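PDB 5OQR: condensin complex subunit 3 from Schizosaccharomyces pombe, which serves as a regulatory HEAT-repeat subunit of condensin, the complex required to convert interphase chromatin into condensed, mitotic-like chromosomes. Local coordinates for residues S146-E150 / L181-V185. Residues are numbered along the deposited sequence; the frame is centred on the assembly and turned at random.
Sequences SRLQE and LNIEV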
ATOM      1  N   SER A 146      23.696   6.151 -19.780  1.00 90.46           N
ATOM      2  CA  SER A 146      22.433   6.340 -20.483  1.00 88.91           C
ATOM      3  C   SER A 146      22.581   7.176 -21.747  1.00 89.12           C
ATOM      4  O   SER A 146      21.624   7.269 -22.521  1.00 96.62           O
ATOM      5  CB  SER A 146      21.410   6.998 -19.555  1.00 89.27           C
ATOM      6  OG  SER A 146      21.829   8.294 -19.171  1.00 92.53           O
ATOM      7  N   ARG A 147      23.740   7.792 -21.971  1.00 85.33           N
ATOM      8  CA  ARG A 147      23.974   8.543 -23.197  1.00 86.55           C
ATOM      9  C   ARG A 147      24.384   7.657 -24.365  1.00 93.33           C
ATOM     10  O   ARG A 147      24.493   8.157 -25.490  1.00 95.19           O
ATOM     11  CB  ARG A 147      25.047   9.605 -22.952  1.00 89.31           C
ATOM     12  CG  ARG A 147      24.623  10.684 -21.972  1.00 91.08           C
ATOM     13  CD  ARG A 147      23.621  11.640 -22.601  1.00 97.76           C
ATOM     14  NE  ARG A 147      22.912  12.433 -21.600  1.00101.72           N
ATOM     15  CZ  ARG A 147      21.729  12.118 -21.078  1.00102.38           C
ATOM     16  NH1 ARG A 147      21.090  11.018 -21.456  1.00 98.37           N
ATOM     17  NH2 ARG A 147      21.176  12.913 -20.171  1.00102.13           N
ATOM     18  N   LEU A 148      24.612   6.364 -24.129  1.00 98.03           N
ATOM     19  CA  LEU A 148      24.971   5.418 -25.179  1.00107.69           C
ATOM     20  C   LEU A 148      23.924   4.318 -25.316  1.00112.37           C
ATOM     21  O   LEU A 148      24.245   3.184 -25.679  1.00113.90           O
ATOM     22  CB  LEU A 148      26.347   4.812 -24.906  1.00106.90           C
ATOM     23  CG  LEU A 148      27.508   5.798 -24.753  1.00103.42           C
ATOM     24  CD1 LEU A 148      28.792   5.050 -24.431  1.00118.11           C
ATOM     25  CD2 LEU A 148      27.682   6.639 -26.007  1.00115.59           C
ATOM     26  N   GLN A 149      22.666   4.639 -25.029  1.00108.97           N
ATOM     27  CA  GLN A 149      21.605   3.644 -25.109  1.00111.84           C
ATOM     28  C   GLN A 149      21.334   3.268 -26.560  1.00109.61           C
ATOM     29  O   GLN A 149      21.271   4.129 -27.441  1.00 99.03           O
ATOM     30  CB  GLN A 149      20.331   4.175 -24.455  1.00121.67           C
ATOM     31  CG  GLN A 149      20.427   4.298 -22.941  1.00121.31           C
ATOM     32  CD  GLN A 149      19.113   4.696 -22.291  1.00105.85           C
ATOM     33  OE1 GLN A 149      18.792   4.238 -21.196  1.00 99.84           O
ATOM     34  NE2 GLN A 149      18.351   5.555 -22.957  1.00109.84           N
ATOM     35  N   GLU A 150      21.162   1.969 -26.796  1.00107.08           N
ATOM     36  CA  GLU A 150      20.956   1.433 -28.139  1.00112.29           C
ATOM     37  C   GLU A 150      21.867   2.108 -29.158  1.00112.72           C
ATOM     38  O   GLU A 150      23.090   1.965 -29.103  1.00107.34           O
ATOM     39  CB  GLU A 150      19.492   1.588 -28.562  1.00120.77           C
ATOM     40  CG  GLU A 150      18.561   0.513 -27.994  1.00123.97           C
ATOM     41  CD  GLU A 150      17.675  -0.141 -29.048  1.00117.69           C
ATOM     42  OE1 GLU A 150      17.736   0.265 -30.228  1.00110.96           O
ATOM     43  OE2 GLU A 150      16.914  -1.066 -28.692  1.00106.25           O
ATOM     44  N   LEU A 181      14.871   8.133 -14.589  1.00 74.90           N
ATOM     45  CA  LEU A 181      14.704   9.378 -15.326  1.00 78.85           C
ATOM     46  C   LEU A 181      15.400   9.386 -16.681  1.00 83.17           C
ATOM     47  O   LEU A 181      15.166  10.312 -17.467  1.00 84.54           O
ATOM     48  CB  LEU A 181      15.224  10.551 -14.492  1.00 75.41           C
ATOM     49  CG  LEU A 181      14.199  11.245 -13.595  1.00 77.84           C
ATOM     50  CD1 LEU A 181      14.897  12.155 -12.601  1.00 74.52           C
ATOM     51  CD2 LEU A 181      13.210  12.036 -14.434  1.00 90.42           C
ATOM     52  N   ASN A 182      16.240   8.395 -16.979  1.00 78.69           N
ATOM     53  CA  ASN A 182      17.002   8.390 -18.220  1.00 79.92           C
ATOM     54  C   ASN A 182      16.871   7.107 -19.026  1.00 79.05           C
ATOM     55  O   ASN A 182      17.396   7.052 -20.142  1.00 82.95           O
ATOM     56  CB  ASN A 182      18.491   8.637 -17.931  1.00 84.63           C
ATOM     57  CG  ASN A 182      18.724   9.903 -17.132  1.00 82.38           C
ATOM     58  OD1 ASN A 182      18.964  10.971 -17.695  1.00 78.14           O
ATOM     59  ND2 ASN A 182      18.649   9.790 -15.812  1.00 78.89           N
ATOM     60  N   ILE A 183      16.189   6.084 -18.510  1.00 82.45           N
ATOM     61  CA  ILE A 183      16.043   4.845 -19.263  1.00 88.54           C
ATOM     62  C   ILE A 183      15.039   5.036 -20.396  1.00 92.96           C
ATOM     63  O   ILE A 183      14.157   5.903 -20.352  1.00 87.21           O
ATOM     64  CB  ILE A 183      15.626   3.694 -18.333  1.00 83.64           C
ATOM     65  CG1 ILE A 183      15.558   2.378 -19.107  1.00 85.04           C
ATOM     66  CG2 ILE A 183      14.281   3.994 -17.677  1.00 87.64           C
ATOM     67  CD1 ILE A 183      15.653   1.154 -18.230  1.00 87.66           C
ATOM     68  N   GLU A 184      15.180   4.213 -21.433  1.00101.81           N
ATOM     69  CA  GLU A 184      14.271   4.283 -22.566  1.00108.88           C
ATOM     70  C   GLU A 184      12.884   3.803 -22.156  1.00113.27           C
ATOM     71  O   GLU A 184      12.729   2.942 -21.286  1.00114.17           O
ATOM     72  CB  GLU A 184      14.793   3.448 -23.741  1.00121.29           C
ATOM     73  CG  GLU A 184      14.350   1.982 -23.754  1.00127.28           C
ATOM     74  CD  GLU A 184      14.819   1.243 -24.991  1.00126.17           C
ATOM     75  OE1 GLU A 184      15.837   0.520 -24.909  1.00126.24           O
ATOM     76  OE2 GLU A 184      14.170   1.397 -26.050  1.00122.84           O
ATOM     77  N   VAL A 185      11.870   4.370 -22.799  1.00119.80           N
ATOM     78  CA  VAL A 185      10.478   4.059 -22.504  1.00118.11           C
ATOM     79  C   VAL A 185       9.951   3.172 -23.625  1.00120.68           C
ATOM     80  O   VAL A 185       9.798   3.620 -24.766  1.00118.93           O
ATOM     81  CB  VAL A 185       9.638   5.334 -22.357  1.00105.76           C
ATOM     82  CG1 VAL A 185       8.174   4.994 -22.144  1.00108.29           C
ATOM     83  CG2 VAL A 185      10.157   6.174 -21.201  1.00 96.96           C
TER
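S146 and N182 meet where the chain leaves helix 135-145 and helix 173-182, with their alpha carbons 6.2 Å apart. The meeting is close but not hydrogen-bonded: the OG of S146 lies 3.6 Å from the CB of N182, and the two CB atoms approach to 3.7 Å. OG is nevertheless satisfied, by a hydrogen bond back to the carbonyl of V143 in helix 135-145, and ND2 of N182 is likewise bonded to the carbonyl of S178 in helix 173-182.

Q149 fills the middle of the interface. Extended beyond CG (chi2 -174°), it carries its amide across to the backbone of 182-184, where OE1 stands 3.4 Å from the CA of I183 and CD comes 3.6 Å from the O of N182. A further neighbour is L163 of helix 158-169, which also packs against I183. Cutting Q149 back to an alanine is likely to leave a gap beside the N182-I183 backbone and take from L163 one of its packing partners.

The margins are looser. The guanidinium of R147 approaches N182 obliquely, its plane 55° from that of the amide, and NH2 stays 3.8 Å from OD1. At the other margin the exposed E150 places its CG 4.1 Å from the OE1 of E184, the two carboxylates being turned 87° apart. R160 pairs with both: it forms a salt bridge with E184 and a long, weak ion pair with E150, which probably offsets part of their repulsion.

The contact thus joins neighbouring HEAT repeats 3 and 4 at their helix ends. With 253 Å² buried and no clear hydrogen bond across it, its chemistry suggests that packing contributes much of the cohesion, while the clear polar bonds run to residues outside the two segments.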